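Local coordinates for phosphoribosylaminoimidazole-succinocarboxamide synthase (PDB 2CNQ), which catalyses the ATP-dependent joining of the carboxyaminoimidazole ribotide CAIR to L-aspartate, giving SAICAR in the de novo purine biosynthesis pathway, at residues A[116-122]-A[158-164]; A[194-199]-A[216-220]. One frame throughout, in Å; residues are numbered along the deposited sequence. Where two conformers were deposited one is given.

Interaction 1 (A[116-122]-A[158-164]); sequences PLEVIVR and IFTPSTK. With AMZ (aminoimidazole 4-carboxamide ribonucleotide), chain C.
Residues 116-122 and 158-164 run antiparallel, paired in register from Leu117-Thr163 to Arg122-Ile158. Arg122 and Ile158 form a hydrogen-bonded pair (Arg122 N to Ile158 O 2.8 Å, Ile158 N to Arg122 O 2.9 Å), Val121 and Phe159 a non-hydrogen-bonded one, and Thr160 N reaches Ile120 O at 2.8 Å. An inverse gamma turn centred on Val119 and Pro161, whose N has no hydrogen to donate, interrupt the ladder, which resumes as a single bridge: Glu118 N to Ser162 O 2.8 Å, Ser162 N to Glu118 O 3.1 Å. Beyond it a water joins Pro116 O (2.6 Å) to Lys164 N (2.9 Å).

On one face Phe159 (chi1 t) sets CZ 4.3 Å from Leu117 CD1 and CE2 3.9 Å from Val119 CG1. On the other, Arg122 extends (chi1 m, chi2 and chi3 t), its NE making a weak hydrogen bond to Thr160 OG1 (2.8 Å; Thr160 chi1 p), while NH1 and NH2 donate hydrogen bonds to AMZ OP2 and OP1, both 2.9 Å. Ile120 (m, t) brings CD1 to 3.7 Å from AMZ C5. Glu118 (m, m) sets CG 3.0 Å from Ser162 OG and OE1 3.4 Å from AMZ N2, a close approach; Ser162 OG donates to Thr163 O (2.9 Å). With Leu117, Val119 and Phe159 toward the helices, this sheet edge lines the AMZ pocket of SAICAR synthetase.

Interaction 2 (A[194-199]-A[216-220]); sequences LAVKLY and TKFEF. With AMZ (aminoimidazole 4-carboxamide ribonucleotide), chain C; ADP (adenosine-5'-diphosphate), chain B.
Phe218 lays its ring edge along the backbone of helix 194-199, CE2 3.5 Å from Ala195 O and CZ 3.9 Å from Tyr199 N, at a helical hydrogen bond (Tyr199 N to Ala195 O, 2.8 Å). This is helix-on-sheet packing of an alpha/beta layer: helix 185-209 rests on a mixed sheet through strand 211-223, the next strand in the chain. The axes of the two short segments approach to 10.1 Å with 128° between their N-to-C directions; the nearest CA pairs are Ala195-Phe218 (7.3 Å) and Tyr199-Thr216 (7.7 Å).

The extended strand turns Thr216, Phe218 and Phe220 toward the helix. Both phenylalanines take chi1 m, and their rings meet the small Ala195: its CB is 4.1 Å from Phe218 CD2 and 3.9 Å from Phe220 CZ. Leu194 (t, p) sends CD2 to 4.0 Å from Phe220 CZ, while Leu198 (m, t) places CB 4.1 Å from Phe218 CZ and CD1 4.1 Å from Phe220 CE1. Tyr199 (chi1 t) carries CD1 to 4.0 Å from Thr216 CG2; its hydroxyl hydrogen-bonds to Ile213 O, and that of Thr216 to Ser241 OG. Side chain to side chain the contact is apolar.

Lys217 and Glu219 occupy the reverse face, beside the ligands. Lys217 CE lies 3.5 Å from AMZ O5, and Lys217 NZ forms a salt bridge to Glu219 OE1 at 2.8 Å and another to Asp233. The other carboxylate oxygen, Glu219 OE2, accepts a hydrogen bond from the ADP ribose hydroxyl O2' at 2.6 Å.

In the fold
The centres of the two contacts are about 8 Å apart, on the same side of the chain's centre, and interaction 1 closes before interaction 2 opens. They meet in one mixed sheet, where strand 113-122 lies between 153-159 and 211-223. Val119 O with Phe218 N and Val121 N with Thr216 O, both 2.8 Å, are probable hydrogen bonds joining the two; Val119 CG1 also packs on Ala195 CB at 3.4 Å, so helix 185-209 spans both strands. On the opposite face, Glu118, Ile120 and Arg122 from interaction 1 join Lys217 and Glu219 from interaction 2, so AMZ and ADP are both met by residues of this one sheet face.

Interaction 1 (A[116-122]-A[158-164])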
loop_
_atom_site.group_PDB
_atom_site.type_symbol
_atom_site.label_atom_id
_atom_site.label_comp_id
_atom_site.label_asym_id
_atom_site.label_seq_id
_atom_site.Cartn_x
_atom_site.Cartn_y
_atom_site.Cartn_z
ATOM N N PRO A 116 -5.906 -13.901 2.669
ATOM C CA PRO A 116 -5.309 -13.482 3.910
ATOM C C PRO A 116 -3.795 -13.458 3.872
ATOM O O PRO A 116 -3.111 -14.138 4.623
ATOM C CB PRO A 116 -5.810 -14.520 4.887
ATOM C CG PRO A 116 -5.880 -15.734 4.048
ATOM C CD PRO A 116 -6.480 -15.246 2.799
ATOM N N LEU A 117 -3.270 -12.675 2.971
ATOM C CA LEU A 117 -1.849 -12.517 2.798
ATOM C C LEU A 117 -1.558 -11.096 2.515
ATOM O O LEU A 117 -2.326 -10.425 1.859
ATOM C CB LEU A 117 -1.355 -13.290 1.590
ATOM C CG LEU A 117 -1.545 -14.783 1.624
ATOM C CD1 LEU A 117 -1.252 -15.360 0.271
ATOM C CD2 LEU A 117 -0.661 -15.398 2.675
ATOM N N GLU A 118 -0.423 -10.642 2.966
ATOM C CA GLU A 118 0.179 -9.459 2.410
ATOM C C GLU A 118 0.927 -9.941 1.200
ATOM O O GLU A 118 1.854 -10.723 1.292
ATOM C CB GLU A 118 1.134 -8.814 3.358
ATOM C CG GLU A 118 0.591 -8.503 4.690
ATOM C CD GLU A 118 -0.521 -7.501 4.706
ATOM O OE1 GLU A 118 -0.926 -7.170 5.840
ATOM O OE2 GLU A 118 -1.020 -7.024 3.691
ATOM N N VAL A 119 0.471 -9.525 0.047
ATOM C CA VAL A 119 0.991 -10.032 -1.208
ATOM C C VAL A 119 2.125 -9.143 -1.613
ATOM O O VAL A 119 1.975 -8.228 -2.392
ATOM C CB VAL A 119 -0.114 -10.114 -2.227
ATOM C CG1 VAL A 119 0.408 -10.606 -3.544
ATOM C CG2 VAL A 119 -1.224 -11.018 -1.722
ATOM N N ILE A 120 3.265 -9.402 -1.017
ATOM C CA ILE A 120 4.435 -8.610 -1.241
ATOM C C ILE A 120 5.171 -9.150 -2.419
ATOM O O ILE A 120 5.370 -10.344 -2.557
ATOM C CB ILE A 120 5.307 -8.605 -0.023
ATOM C CG1 ILE A 120 4.578 -7.955 1.127
ATOM C CG2 ILE A 120 6.630 -7.947 -0.276
ATOM C CD1 ILE A 120 5.156 -8.306 2.455
ATOM N N VAL A 121 5.590 -8.255 -3.289
ATOM C CA VAL A 121 6.491 -8.560 -4.363
ATOM C C VAL A 121 7.703 -7.716 -4.193
ATOM O O VAL A 121 7.603 -6.538 -3.966
ATOM C CB VAL A 121 5.871 -8.317 -5.727
ATOM C CG1 VAL A 121 6.868 -8.677 -6.802
ATOM C CG2 VAL A 121 4.625 -9.107 -5.881
ATOM N N ARG A 122 8.847 -8.357 -4.315
ATOM C CA ARG A 122 10.112 -7.684 -4.217
ATOM C C ARG A 122 10.826 -7.767 -5.527
ATOM O O ARG A 122 11.118 -8.831 -6.010
ATOM C CB ARG A 122 10.966 -8.287 -3.158
ATOM C CG ARG A 122 10.280 -8.359 -1.829
ATOM C CD ARG A 122 11.175 -9.004 -0.818
ATOM N NE ARG A 122 10.460 -9.262 0.400
ATOM C CZ ARG A 122 10.347 -8.418 1.385
ATOM N NH1 ARG A 122 11.012 -7.300 1.417
ATOM N NH2 ARG A 122 9.549 -8.729 2.376
ATOM N N ILE A 158 10.058 -11.350 -6.956
ATOM C CA ILE A 158 9.626 -12.482 -6.220
ATOM C C ILE A 158 8.477 -12.156 -5.324
ATOM O O ILE A 158 8.432 -11.143 -4.642
ATOM C CB ILE A 158 10.752 -13.111 -5.461
ATOM C CG1 ILE A 158 11.500 -12.172 -4.561
ATOM C CG2 ILE A 158 11.701 -13.783 -6.473
ATOM C CD1 ILE A 158 12.454 -12.858 -3.663
ATOM N N PHE A 159 7.513 -13.058 -5.332
ATOM C CA PHE A 159 6.432 -13.069 -4.390
ATOM C C PHE A 159 6.936 -13.566 -3.066
ATOM O O PHE A 159 7.454 -14.655 -2.958
ATOM C CB PHE A 159 5.372 -13.989 -4.932
ATOM C CG PHE A 159 4.313 -14.352 -3.946
ATOM C CD1 PHE A 159 4.121 -15.672 -3.615
ATOM C CD2 PHE A 159 3.468 -13.416 -3.407
ATOM C CE1 PHE A 159 3.086 -16.042 -2.797
ATOM C CE2 PHE A 159 2.468 -13.786 -2.553
ATOM C CZ PHE A 159 2.273 -15.108 -2.264
ATOM N N THR A 160 6.769 -12.739 -2.050
ATOM C CA THR A 160 7.265 -13.028 -0.739
ATOM C C THR A 160 6.175 -12.683 0.240
ATOM O O THR A 160 6.097 -11.586 0.746
ATOM C CB THR A 160 8.550 -12.305 -0.446
ATOM O OG1 THR A 160 8.326 -10.902 -0.423
ATOM C CG2 THR A 160 9.597 -12.598 -1.461
ATOM N N PRO A 161 5.265 -13.588 0.478
ATOM C CA PRO A 161 4.094 -13.247 1.267
ATOM C C PRO A 161 4.401 -13.049 2.698
ATOM O O PRO A 161 5.321 -13.616 3.232
ATOM C CB PRO A 161 3.182 -14.438 1.068
ATOM C CG PRO A 161 4.124 -15.557 0.767
ATOM C CD PRO A 161 5.236 -14.950 -0.025
ATOM N N SER A 162 3.545 -12.284 3.340
ATOM C CA SER A 162 3.508 -12.259 4.760
ATOM C C SER A 162 2.108 -12.526 5.209
ATOM O O SER A 162 1.154 -12.359 4.482
ATOM C CB SER A 162 4.052 -10.951 5.271
ATOM O OG SER A 162 3.045 -10.021 5.353
ATOM N N THR A 163 2.000 -12.915 6.451
ATOM C CA THR A 163 0.708 -13.052 7.036
ATOM C C THR A 163 0.164 -11.691 7.244
ATOM O O THR A 163 0.865 -10.689 7.183
ATOM C CB THR A 163 0.796 -13.774 8.340
ATOM O OG1 THR A 163 1.537 -12.938 9.231
ATOM C CG2 THR A 163 1.414 -15.150 8.183
ATOM N N LYS A 164 -1.125 -11.666 7.495
ATOM C CA LYS A 164 -1.808 -10.502 7.999
ATOM C C LYS A 164 -1.969 -10.709 9.469
ATOM O O LYS A 164 -2.807 -11.513 9.895
ATOM C CB LYS A 164 -3.162 -10.357 7.328
ATOM C CG LYS A 164 -3.021 -10.097 5.858
ATOM C CD LYS A 164 -4.318 -10.132 5.129
ATOM C CE LYS A 164 -5.178 -9.000 5.486
ATOM N NZ LYS A 164 -6.433 -9.136 4.793
HETATM O O5 AMZ C . 1.038 -2.596 5.224
HETATM C C6 AMZ C . 1.623 -3.648 5.372
HETATM N N2 AMZ C . 1.223 -4.600 6.207
HETATM C C3A AMZ C . 2.816 -3.945 4.603
HETATM C C7A AMZ C . 3.423 -3.104 3.720
HETATM N N3 AMZ C . 3.095 -1.883 3.259
HETATM N N1 AMZ C . 3.513 -5.091 4.684
HETATM C C5 AMZ C . 4.527 -4.973 3.857
HETATM N N AMZ C . 4.496 -3.755 3.272
HETATM C C1 AMZ C . 5.406 -3.289 2.256
HETATM C C2 AMZ C . 6.531 -2.445 2.776
HETATM C C3 AMZ C . 7.603 -2.676 1.751
HETATM O O2 AMZ C . 7.297 -1.843 0.655
HETATM O O1 AMZ C . 6.111 -1.101 2.890
HETATM O O AMZ C . 6.025 -4.431 1.735
HETATM C C AMZ C . 7.368 -4.133 1.386
HETATM C C4 AMZ C . 8.297 -5.090 2.057
HETATM O O3 AMZ C . 8.393 -4.739 3.428
HETATM P P AMZ C . 9.467 -5.500 4.329
HETATM O OP1 AMZ C . 8.981 -6.899 4.519
HETATM O O4 AMZ C . 9.464 -4.714 5.619
HETATM O OP2 AMZ C . 10.794 -5.484 3.642
HETATM O O HOH W 1 -2.616 -14.100 7.217
#

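Interaction 2 (A[194-199]-A[216-220])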
loop_
_atom_site.group_PDB
_atom_site.type_symbol
_atom_site.label_atom_id
_atom_site.label_comp_id
_atom_site.label_asym_id
_atom_site.label_seq_id
_atom_site.Cartn_x
_atom_site.Cartn_y
_atom_site.Cartn_z
ATOM N N LEU A 194 0.205 -13.478 -10.388
ATOM C CA LEU A 194 -0.452 -12.251 -10.710
ATOM C C LEU A 194 0.290 -11.122 -10.060
ATOM O O LEU A 194 0.500 -10.093 -10.660
ATOM C CB LEU A 194 -1.871 -12.283 -10.223
ATOM C CG LEU A 194 -2.657 -11.005 -10.416
ATOM C CD1 LEU A 194 -2.719 -10.643 -11.878
ATOM C CD2 LEU A 194 -4.024 -11.161 -9.850
ATOM N N ALA A 195 0.665 -11.289 -8.818
ATOM C CA ALA A 195 1.342 -10.219 -8.134
ATOM C C ALA A 195 2.610 -9.855 -8.851
ATOM O O ALA A 195 2.913 -8.691 -9.003
ATOM C CB ALA A 195 1.624 -10.632 -6.718
ATOM N N VAL A 196 3.384 -10.836 -9.269
ATOM C CA VAL A 196 4.609 -10.542 -9.956
ATOM C C VAL A 196 4.309 -9.884 -11.273
ATOM O O VAL A 196 4.994 -8.964 -11.652
ATOM C CB VAL A 196 5.465 -11.785 -10.119
ATOM C CG1 VAL A 196 6.548 -11.578 -11.124
ATOM C CG2 VAL A 196 6.022 -12.166 -8.765
ATOM N N LYS A 197 3.293 -10.333 -11.960
ATOM C CA LYS A 197 2.946 -9.736 -13.215
ATOM C C LYS A 197 2.587 -8.279 -13.045
ATOM O O LYS A 197 3.045 -7.433 -13.773
ATOM C CB LYS A 197 1.802 -10.494 -13.817
ATOM C CG LYS A 197 1.560 -10.123 -15.229
ATOM C CD LYS A 197 0.441 -10.906 -15.835
ATOM C CE LYS A 197 0.813 -12.314 -16.109
ATOM N NZ LYS A 197 -0.172 -12.929 -17.047
ATOM N N LEU A 198 1.739 -7.995 -12.065
ATOM C CA LEU A 198 1.344 -6.633 -11.819
ATOM C C LEU A 198 2.526 -5.817 -11.429
ATOM O O LEU A 198 2.728 -4.729 -11.918
ATOM C CB LEU A 198 0.277 -6.554 -10.753
ATOM C CG LEU A 198 -1.008 -7.292 -11.036
ATOM C CD1 LEU A 198 -1.928 -7.173 -9.869
ATOM C CD2 LEU A 198 -1.670 -6.790 -12.286
ATOM N N TYR A 199 3.309 -6.322 -10.518
ATOM C CA TYR A 199 4.471 -5.608 -10.094
ATOM C C TYR A 199 5.378 -5.308 -11.252
ATOM O O TYR A 199 5.838 -4.208 -11.385
ATOM C CB TYR A 199 5.235 -6.397 -9.040
ATOM C CG TYR A 199 6.576 -5.832 -8.806
ATOM C CD1 TYR A 199 6.756 -4.781 -7.971
ATOM C CD2 TYR A 199 7.660 -6.345 -9.457
ATOM C CE1 TYR A 199 8.003 -4.219 -7.810
ATOM C CE2 TYR A 199 8.902 -5.796 -9.309
ATOM C CZ TYR A 199 9.061 -4.729 -8.477
ATOM O OH TYR A 199 10.314 -4.239 -8.392
ATOM N N THR A 216 6.692 -3.937 -2.989
ATOM C CA THR A 216 5.378 -3.441 -2.738
ATOM C C THR A 216 4.560 -4.533 -2.122
ATOM O O THR A 216 4.835 -5.692 -2.302
ATOM C CB THR A 216 4.720 -2.978 -4.039
ATOM O OG1 THR A 216 3.606 -2.164 -3.742
ATOM C CG2 THR A 216 4.269 -4.088 -4.909
ATOM N N LYS A 217 3.532 -4.115 -1.424
ATOM C CA LYS A 217 2.551 -4.983 -0.854
ATOM C C LYS A 217 1.251 -4.741 -1.506
ATOM O O LYS A 217 0.712 -3.652 -1.436
ATOM C CB LYS A 217 2.459 -4.735 0.632
ATOM C CG LYS A 217 1.454 -5.604 1.345
ATOM C CD LYS A 217 0.043 -5.103 1.366
ATOM C CE LYS A 217 -0.118 -3.904 2.233
ATOM N NZ LYS A 217 -1.480 -3.321 2.165
ATOM N N PHE A 218 0.739 -5.752 -2.158
ATOM C CA PHE A 218 -0.604 -5.750 -2.676
ATOM C C PHE A 218 -1.480 -6.478 -1.691
ATOM O O PHE A 218 -1.033 -7.294 -0.937
ATOM C CB PHE A 218 -0.672 -6.490 -3.988
ATOM C CG PHE A 218 0.135 -5.925 -5.095
ATOM C CD1 PHE A 218 -0.064 -4.648 -5.543
ATOM C CD2 PHE A 218 1.065 -6.699 -5.723
ATOM C CE1 PHE A 218 0.623 -4.186 -6.618
ATOM C CE2 PHE A 218 1.772 -6.232 -6.797
ATOM C CZ PHE A 218 1.557 -4.985 -7.243
ATOM N N GLU A 219 -2.758 -6.218 -1.803
ATOM C CA GLU A 219 -3.763 -7.033 -1.219
ATOM C C GLU A 219 -4.695 -7.468 -2.281
ATOM O O GLU A 219 -5.062 -6.712 -3.156
ATOM C CB GLU A 219 -4.523 -6.317 -0.132
ATOM C CG GLU A 219 -3.633 -5.939 1.002
ATOM C CD GLU A 219 -4.343 -5.446 2.212
ATOM O OE1 GLU A 219 -3.668 -4.778 3.018
ATOM O OE2 GLU A 219 -5.543 -5.730 2.354
ATOM N N PHE A 220 -5.054 -8.719 -2.194
ATOM C CA PHE A 220 -5.964 -9.317 -3.123
ATOM C C PHE A 220 -7.152 -9.864 -2.403
ATOM O O PHE A 220 -7.047 -10.391 -1.314
ATOM C CB PHE A 220 -5.301 -10.500 -3.803
ATOM C CG PHE A 220 -4.173 -10.198 -4.762
ATOM C CD1 PHE A 220 -3.915 -8.942 -5.264
ATOM C CD2 PHE A 220 -3.355 -11.222 -5.193
ATOM C CE1 PHE A 220 -2.885 -8.769 -6.173
ATOM C CE2 PHE A 220 -2.357 -11.012 -6.122
ATOM C CZ PHE A 220 -2.147 -9.808 -6.606
HETATM O O5 AMZ C . 1.038 -2.596 5.224
HETATM C C6 AMZ C . 1.623 -3.648 5.372
HETATM N N2 AMZ C . 1.223 -4.600 6.207
HETATM C C3A AMZ C . 2.816 -3.945 4.603
HETATM C C7A AMZ C . 3.423 -3.104 3.720
HETATM N N3 AMZ C . 3.095 -1.883 3.259
HETATM N N1 AMZ C . 3.513 -5.091 4.684
HETATM C C5 AMZ C . 4.527 -4.973 3.857
HETATM N N AMZ C . 4.496 -3.755 3.272
HETATM C C1 AMZ C . 5.406 -3.289 2.256
HETATM C C2 AMZ C . 6.531 -2.445 2.776
HETATM C C3 AMZ C . 7.603 -2.676 1.751
HETATM O O2 AMZ C . 7.297 -1.843 0.655
HETATM O O1 AMZ C . 6.111 -1.101 2.890
HETATM O O AMZ C . 6.025 -4.431 1.735
HETATM C C AMZ C . 7.368 -4.133 1.386
HETATM C C4 AMZ C . 8.297 -5.090 2.057
HETATM O O3 AMZ C . 8.393 -4.739 3.428
HETATM P P AMZ C . 9.467 -5.500 4.329
HETATM O OP1 AMZ C . 8.981 -6.899 4.519
HETATM O O4 AMZ C . 9.464 -4.714 5.619
HETATM O OP2 AMZ C . 10.794 -5.484 3.642
HETATM P PB ADP B . -4.269 -1.865 8.041
HETATM O O1B ADP B . -3.268 -1.751 6.987
HETATM O O2B ADP B . -4.593 -3.264 8.360
HETATM O O3B ADP B . -4.034 -1.165 9.288
HETATM P PA ADP B . -5.847 -0.002 6.565
HETATM O O1A ADP B . -4.980 -0.044 5.386
HETATM O O2A ADP B . -5.844 1.181 7.410
HETATM O O3A ADP B . -5.622 -1.278 7.455
HETATM O "O5'" ADP B . -7.344 -0.240 6.156
HETATM C "C5'" ADP B . -7.780 -1.052 5.089
HETATM C "C4'" ADP B . -8.404 -2.299 5.640
HETATM O "O4'" ADP B . -9.417 -2.678 4.711
HETATM C "C3'" ADP B . -7.470 -3.467 5.712
HETATM O "O3'" ADP B . -7.914 -4.380 6.685
HETATM C "C2'" ADP B . -7.655 -4.109 4.364
HETATM O "O2'" ADP B . -7.246 -5.439 4.314
HETATM C "C1'" ADP B . -9.120 -3.960 4.198
HETATM N N9 ADP B . -9.618 -3.998 2.856
HETATM C C8 ADP B . -9.040 -3.475 1.773
HETATM N N7 ADP B . -9.783 -3.576 0.702
HETATM C C5 ADP B . -10.894 -4.204 1.119
HETATM C C6 ADP B . -12.100 -4.598 0.494
HETATM N N6 ADP B . -12.318 -4.355 -0.783
HETATM N N1 ADP B . -12.997 -5.283 1.193
HETATM C C2 ADP B . -12.788 -5.487 2.490
HETATM N N3 ADP B . -11.741 -5.097 3.202
HETATM C C4 ADP B . -10.801 -4.467 2.499
#